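Cellulose 1,4-beta-cellobiosidase (Thermobifida fusca, PDB 4JJJ) probably hydrolyses cellulose to cellobiose with its family 48 glycoside hydrolase catalytic domain, the (alpha/alpha)6-barrel part of a longer cellulase. Local coordinates at residues 415-429 with 436-448. The protein carries 1 engineered substitution. Sequence-based numbering, arbitrary orientation. Where two conformers were deposited one is given.
Sequences FGFQVWNMERVAQLY and RAEAILDKWVPWA. With CA (calcium ion), chain G; BGC (beta-D-glucopyranose), chain B.
Met422 lies over one face of the Trp444 indole. Its CG makes a CH-pi contact 3.7 Å from the centroid of the six-membered ring; in one of the two conformers modelled for Met422, SD lies over the five-membered ring as a Met-aromatic contact, and bends at chi2 (54°) and chi3 (56°) fold CE back over Trp444 CG and CD1. Trp447 and Ala448 cover the opposite face of the indole, and Val419 CG1 meets its CH2 at the edge. The hydrogen bond across the pair runs from Trp444 NE1 to Gln418 OE1 (3.0 Å), on a carbonyl lone pair with amide and indole nearly coplanar; Ile373 N also donates to this oxygen. Replacing Trp444 by an alanine would probably leave Gln418 OE1 with one donor fewer and open a gap beside Met422.

Farther along, Leu441 is a knob among Met422, Val425, Ala426 and Tyr429, and Val425 CG1 packs 3.6 Å from Ala437 CB at the closest backbone approach. The Tyr429 ring lies against the aliphatic part of Glu438, whose OE2 binds calcium at 2.6 Å beside Asp442 OD2 at 2.2 Å; a metal-bound water links Tyr429 OH to Asp442 OD1.

Segments 416-429 and 436-448, on consecutive helices of the (alpha/alpha)6 barrel, form a helical hairpin, their axes crossing at -130°. Side chains of helix 416-432 also touch helices 50-67 and 499-516, and its Phe417 and Trp420 reach the bound glucose; helix 348-365 flanks both.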
loop_
_atom_site.group_PDB
_atom_site.type_symbol
_atom_site.label_atom_id
_atom_site.label_comp_id
_atom_site.label_asym_id
_atom_site.label_seq_id
_atom_site.Cartn_x
_atom_site.Cartn_y
_atom_site.Cartn_z
ATOM N N PHE A 415 10.016 -10.101 -0.120
ATOM C CA PHE A 415 9.683 -10.792 1.120
ATOM C C PHE A 415 8.923 -9.943 2.122
ATOM O O PHE A 415 8.217 -10.542 2.936
ATOM C CB PHE A 415 10.906 -11.413 1.756
ATOM C CG PHE A 415 10.665 -12.165 3.010
ATOM C CD1 PHE A 415 10.210 -13.495 3.017
ATOM C CD2 PHE A 415 10.889 -11.562 4.210
ATOM C CE1 PHE A 415 10.017 -14.211 4.179
ATOM C CE2 PHE A 415 10.684 -12.242 5.392
ATOM C CZ PHE A 415 10.271 -13.590 5.375
ATOM N N GLY A 416 9.040 -8.654 2.022
ATOM C CA GLY A 416 8.286 -7.786 2.940
ATOM C C GLY A 416 6.810 -8.082 2.949
ATOM O O GLY A 416 6.160 -8.002 3.994
ATOM N N PHE A 417 6.203 -8.418 1.807
ATOM C CA PHE A 417 4.786 -8.638 1.830
ATOM C C PHE A 417 4.416 -9.897 2.592
ATOM O O PHE A 417 3.337 -10.021 3.147
ATOM C CB PHE A 417 4.280 -8.743 0.396
ATOM C CG PHE A 417 4.029 -7.454 -0.305
ATOM C CD1 PHE A 417 3.259 -6.449 0.277
ATOM C CD2 PHE A 417 4.631 -7.220 -1.506
ATOM C CE1 PHE A 417 2.995 -5.244 -0.426
ATOM C CE2 PHE A 417 4.394 -6.048 -2.161
ATOM C CZ PHE A 417 3.582 -5.082 -1.633
ATOM N N GLN A 418 5.350 -10.864 2.657
ATOM C CA GLN A 418 5.133 -12.101 3.443
ATOM C C GLN A 418 4.885 -11.756 4.895
ATOM O O GLN A 418 3.887 -12.185 5.496
ATOM C CB GLN A 418 6.303 -13.049 3.444
ATOM C CG GLN A 418 6.683 -13.661 2.096
ATOM C CD GLN A 418 5.624 -14.520 1.559
ATOM O OE1 GLN A 418 5.140 -15.500 2.248
ATOM N NE2 GLN A 418 5.172 -14.229 0.335
ATOM N N VAL A 419 5.759 -10.898 5.471
ATOM C CA VAL A 419 5.659 -10.508 6.899
ATOM C C VAL A 419 4.575 -9.515 7.132
ATOM O O VAL A 419 3.944 -9.538 8.218
ATOM C CB VAL A 419 7.023 -10.154 7.467
ATOM C CG1 VAL A 419 7.905 -11.385 7.595
ATOM C CG2 VAL A 419 7.746 -9.082 6.687
ATOM N N TRP A 420 4.317 -8.611 6.239
ATOM C CA TRP A 420 3.212 -7.665 6.461
ATOM C C TRP A 420 1.871 -8.434 6.587
ATOM O O TRP A 420 1.052 -8.188 7.518
ATOM C CB TRP A 420 3.160 -6.619 5.425
ATOM C CG TRP A 420 4.107 -5.512 5.568
ATOM C CD1 TRP A 420 4.887 -5.221 6.622
ATOM C CD2 TRP A 420 4.255 -4.410 4.646
ATOM N NE1 TRP A 420 5.563 -4.065 6.390
ATOM C CE2 TRP A 420 5.170 -3.520 5.205
ATOM C CE3 TRP A 420 3.668 -4.119 3.412
ATOM C CZ2 TRP A 420 5.516 -2.332 4.595
ATOM C CZ3 TRP A 420 4.010 -2.917 2.777
ATOM C CH2 TRP A 420 4.912 -2.044 3.369
ATOM N N ASN A 421 1.646 -9.398 5.668
ATOM C CA ASN A 421 0.443 -10.233 5.767
ATOM C C ASN A 421 0.485 -11.153 6.971
ATOM O O ASN A 421 -0.446 -11.171 7.816
ATOM C CB ASN A 421 0.253 -11.011 4.495
ATOM C CG ASN A 421 -0.676 -12.168 4.686
ATOM O OD1 ASN A 421 -1.723 -11.994 5.198
ATOM N ND2 ASN A 421 -0.363 -13.290 4.021
ATOM N N MET A 422 1.586 -11.839 7.134
ATOM C CA MET A 422 1.690 -12.873 8.136
ATOM C C MET A 422 1.564 -12.324 9.519
ATOM O O MET A 422 0.989 -12.977 10.367
ATOM C CB MET A 422 2.918 -13.789 8.036
ATOM C CG MET A 422 2.712 -15.185 8.616
ATOM S SD MET A 422 1.307 -16.134 7.999
ATOM C CE MET A 422 1.600 -16.158 6.232
ATOM N N GLU A 423 2.128 -11.139 9.747
ATOM C CA GLU A 423 1.979 -10.501 11.114
ATOM C C GLU A 423 0.490 -10.318 11.492
ATOM O O GLU A 423 0.125 -10.557 12.637
ATOM C CB GLU A 423 2.653 -9.153 11.185
ATOM C CG GLU A 423 2.814 -8.662 12.620
ATOM C CD GLU A 423 3.395 -7.291 12.714
ATOM O OE1 GLU A 423 4.440 -7.067 12.063
ATOM O OE2 GLU A 423 2.807 -6.518 13.455
ATOM N N ARG A 424 -0.327 -10.014 10.492
ATOM C CA ARG A 424 -1.717 -9.784 10.773
ATOM C C ARG A 424 -2.405 -11.160 11.069
ATOM O O ARG A 424 -3.256 -11.244 11.950
ATOM C CB ARG A 424 -2.400 -9.131 9.593
ATOM C CG ARG A 424 -1.826 -7.746 9.203
ATOM C CD ARG A 424 -2.044 -7.508 7.732
ATOM N NE ARG A 424 -1.388 -6.285 7.332
ATOM C CZ ARG A 424 -0.993 -5.966 6.094
ATOM N NH1 ARG A 424 -1.251 -6.776 5.133
ATOM N NH2 ARG A 424 -0.253 -4.848 5.899
ATOM N N VAL A 425 -1.986 -12.189 10.312
ATOM C CA VAL A 425 -2.460 -13.569 10.567
ATOM C C VAL A 425 -2.045 -14.003 11.972
ATOM O O VAL A 425 -2.852 -14.615 12.688
ATOM C CB VAL A 425 -1.925 -14.529 9.470
ATOM C CG1 VAL A 425 -2.390 -15.962 9.734
ATOM C CG2 VAL A 425 -2.406 -14.024 8.102
ATOM N N ALA A 426 -0.783 -13.737 12.366
ATOM C CA ALA A 426 -0.331 -14.059 13.686
ATOM C C ALA A 426 -1.068 -13.295 14.735
ATOM O O ALA A 426 -1.305 -13.840 15.859
ATOM C CB ALA A 426 1.188 -13.868 13.776
ATOM N N GLN A 427 -1.357 -12.020 14.471
ATOM C CA GLN A 427 -2.091 -11.232 15.443
ATOM C C GLN A 427 -3.525 -11.848 15.648
ATOM O O GLN A 427 -3.967 -11.967 16.786
ATOM C CB GLN A 427 -2.245 -9.807 15.055
ATOM C CG GLN A 427 -0.985 -8.950 15.224
ATOM C CD GLN A 427 -1.295 -7.458 15.040
ATOM O OE1 GLN A 427 -2.354 -7.010 14.672
ATOM N NE2 GLN A 427 -0.274 -6.705 15.268
ATOM N N LEU A 428 -4.192 -12.213 14.574
ATOM C CA LEU A 428 -5.479 -12.891 14.708
ATOM C C LEU A 428 -5.358 -14.124 15.562
ATOM O O LEU A 428 -6.207 -14.374 16.469
ATOM C CB LEU A 428 -6.037 -13.210 13.325
ATOM C CG LEU A 428 -7.323 -13.978 13.340
ATOM C CD1 LEU A 428 -8.444 -13.034 13.887
ATOM C CD2 LEU A 428 -7.657 -14.470 11.921
ATOM N N TYR A 429 -4.370 -14.960 15.241
ATOM C CA TYR A 429 -4.130 -16.189 15.973
ATOM C C TYR A 429 -3.898 -15.911 17.467
ATOM O O TYR A 429 -4.511 -16.508 18.318
ATOM C CB TYR A 429 -2.916 -16.907 15.361
ATOM C CG TYR A 429 -2.534 -18.169 16.022
ATOM C CD1 TYR A 429 -3.439 -19.204 16.244
ATOM C CD2 TYR A 429 -1.268 -18.310 16.486
ATOM C CE1 TYR A 429 -3.041 -20.335 16.912
ATOM C CE2 TYR A 429 -0.840 -19.448 17.157
ATOM C CZ TYR A 429 -1.735 -20.459 17.370
ATOM O OH TYR A 429 -1.272 -21.658 17.990
ATOM N N ARG A 436 -7.706 -21.594 11.393
ATOM C CA ARG A 436 -7.376 -21.348 9.987
ATOM C C ARG A 436 -6.057 -20.590 9.950
ATOM O O ARG A 436 -5.110 -20.935 9.168
ATOM C CB ARG A 436 -8.449 -20.585 9.216
ATOM C CG ARG A 436 -9.827 -21.331 9.273
ATOM C CD ARG A 436 -10.977 -20.427 8.856
ATOM N NE ARG A 436 -11.207 -19.378 9.811
ATOM C CZ ARG A 436 -12.249 -18.532 9.797
ATOM N NH1 ARG A 436 -13.119 -18.639 8.812
ATOM N NH2 ARG A 436 -12.336 -17.530 10.674
ATOM N N ALA A 437 -5.985 -19.526 10.703
ATOM C CA ALA A 437 -4.691 -18.795 10.852
ATOM C C ALA A 437 -3.569 -19.684 11.317
ATOM O O ALA A 437 -2.458 -19.645 10.812
ATOM C CB ALA A 437 -4.869 -17.641 11.767
ATOM N N GLU A 438 -3.878 -20.528 12.310
ATOM C CA GLU A 438 -2.878 -21.447 12.877
ATOM C C GLU A 438 -2.305 -22.389 11.790
ATOM O O GLU A 438 -1.073 -22.551 11.718
ATOM C CB GLU A 438 -3.546 -22.284 13.955
ATOM C CG GLU A 438 -2.590 -23.175 14.680
ATOM C CD GLU A 438 -3.240 -24.018 15.756
ATOM O OE1 GLU A 438 -4.407 -24.140 15.860
ATOM O OE2 GLU A 438 -2.491 -24.564 16.530
ATOM N N ALA A 439 -3.178 -22.896 10.922
ATOM C CA ALA A 439 -2.689 -23.814 9.878
ATOM C C ALA A 439 -1.760 -23.127 8.941
ATOM O O ALA A 439 -0.743 -23.721 8.557
ATOM C CB ALA A 439 -3.821 -24.445 9.141
ATOM N N ILE A 440 -2.089 -21.892 8.527
ATOM C CA ILE A 440 -1.145 -21.138 7.671
ATOM C C ILE A 440 0.188 -20.917 8.366
ATOM O O ILE A 440 1.309 -21.159 7.796
ATOM C CB ILE A 440 -1.812 -19.796 7.254
ATOM C CG1 ILE A 440 -3.017 -20.014 6.390
ATOM C CG2 ILE A 440 -0.789 -18.967 6.462
ATOM C CD1 ILE A 440 -3.890 -18.798 6.192
ATOM N N LEU A 441 0.132 -20.421 9.601
ATOM C CA LEU A 441 1.319 -20.132 10.370
ATOM C C LEU A 441 2.196 -21.355 10.634
ATOM O O LEU A 441 3.439 -21.301 10.538
ATOM C CB LEU A 441 0.861 -19.555 11.693
ATOM C CG LEU A 441 0.322 -18.151 11.595
ATOM C CD1 LEU A 441 -0.538 -17.803 12.812
ATOM C CD2 LEU A 441 1.466 -17.152 11.508
ATOM N N ASP A 442 1.560 -22.533 10.903
ATOM C CA ASP A 442 2.358 -23.699 11.220
ATOM C C ASP A 442 3.222 -24.120 10.036
ATOM O O ASP A 442 4.262 -24.769 10.280
ATOM C CB ASP A 442 1.418 -24.841 11.678
ATOM C CG ASP A 442 0.912 -24.678 13.135
ATOM O OD1 ASP A 442 1.355 -23.872 13.936
ATOM O OD2 ASP A 442 -0.030 -25.487 13.406
ATOM N N LYS A 443 2.774 -23.862 8.810
ATOM C CA LYS A 443 3.591 -24.145 7.647
ATOM C C LYS A 443 4.516 -22.987 7.249
ATOM O O LYS A 443 5.620 -23.212 6.776
ATOM C CB LYS A 443 2.649 -24.534 6.535
ATOM C CG LYS A 443 3.399 -24.963 5.283
ATOM C CD LYS A 443 2.545 -25.588 4.184
ATOM C CE LYS A 443 3.397 -26.054 2.995
ATOM N NZ LYS A 443 2.609 -26.815 1.937
ATOM N N TRP A 444 4.085 -21.766 7.442
ATOM C CA TRP A 444 4.921 -20.610 7.052
ATOM C C TRP A 444 6.074 -20.346 7.961
ATOM O O TRP A 444 7.162 -20.004 7.513
ATOM C CB TRP A 444 3.984 -19.322 6.929
ATOM C CG TRP A 444 4.652 -18.101 6.457
ATOM C CD1 TRP A 444 4.656 -17.644 5.147
ATOM C CD2 TRP A 444 5.381 -17.158 7.215
ATOM N NE1 TRP A 444 5.340 -16.506 5.058
ATOM C CE2 TRP A 444 5.855 -16.177 6.298
ATOM C CE3 TRP A 444 5.720 -17.041 8.542
ATOM C CZ2 TRP A 444 6.597 -15.077 6.708
ATOM C CZ3 TRP A 444 6.505 -15.968 8.943
ATOM C CH2 TRP A 444 6.922 -15.018 8.053
ATOM N N VAL A 445 5.827 -20.443 9.272
ATOM C CA VAL A 445 6.807 -20.059 10.286
ATOM C C VAL A 445 8.120 -20.854 10.152
ATOM O O VAL A 445 9.166 -20.243 10.048
ATOM C CB VAL A 445 6.204 -20.080 11.707
ATOM C CG1 VAL A 445 7.269 -19.951 12.805
ATOM C CG2 VAL A 445 5.214 -18.937 11.877
ATOM N N PRO A 446 8.063 -22.159 10.008
ATOM C CA PRO A 446 9.318 -22.877 9.803
ATOM C C PRO A 446 10.101 -22.465 8.602
ATOM O O PRO A 446 11.323 -22.422 8.665
ATOM C CB PRO A 446 8.920 -24.344 9.780
ATOM C CG PRO A 446 7.556 -24.422 10.279
ATOM C CD PRO A 446 6.910 -23.078 10.196
ATOM N N TRP A 447 9.410 -22.176 7.513
ATOM C CA TRP A 447 10.018 -21.755 6.306
ATOM C C TRP A 447 10.717 -20.459 6.533
ATOM O O TRP A 447 11.863 -20.264 6.114
ATOM C CB TRP A 447 8.962 -21.547 5.170
ATOM C CG TRP A 447 9.459 -20.941 3.975
ATOM C CD1 TRP A 447 10.305 -21.480 3.031
ATOM C CD2 TRP A 447 9.096 -19.651 3.467
ATOM N NE1 TRP A 447 10.492 -20.614 1.997
ATOM C CE2 TRP A 447 9.777 -19.467 2.240
ATOM C CE3 TRP A 447 8.341 -18.575 3.982
ATOM C CZ2 TRP A 447 9.707 -18.300 1.492
ATOM C CZ3 TRP A 447 8.246 -17.407 3.245
ATOM C CH2 TRP A 447 8.980 -17.273 1.969
ATOM N N ALA A 448 10.061 -19.507 7.175
ATOM C CA ALA A 448 10.707 -18.239 7.434
ATOM C C ALA A 448 11.910 -18.345 8.331
ATOM O O ALA A 448 12.975 -17.803 8.027
ATOM C CB ALA A 448 9.707 -17.233 8.049
HETATM CA CA CA G . -0.455 -25.921 15.564
HETATM C C2 BGC B . 8.369 0.814 0.298
HETATM C C3 BGC B . 6.912 0.804 0.755
HETATM C C4 BGC B . 6.063 -0.121 -0.165
HETATM C C5 BGC B . 6.737 -1.498 -0.389
HETATM C C6 BGC B . 5.982 -2.296 -1.426
HETATM C C1 BGC B . 8.926 -0.590 0.156
HETATM O O2 BGC B . 9.166 1.499 1.254
HETATM O O3 BGC B . 6.445 2.176 0.740
HETATM O O4 BGC B . 4.759 -0.273 0.430
HETATM O O5 BGC B . 8.091 -1.271 -0.800
HETATM O O6 BGC B . 5.904 -1.593 -2.651
HETATM O O HOH W 1 0.433 -23.871 16.487
HETATM O O HOH W 2 -3.208 -23.006 19.364
HETATM O O HOH W 3 0.726 -25.854 17.617
HETATM O O HOH W 4 -0.614 -28.031 16.203
#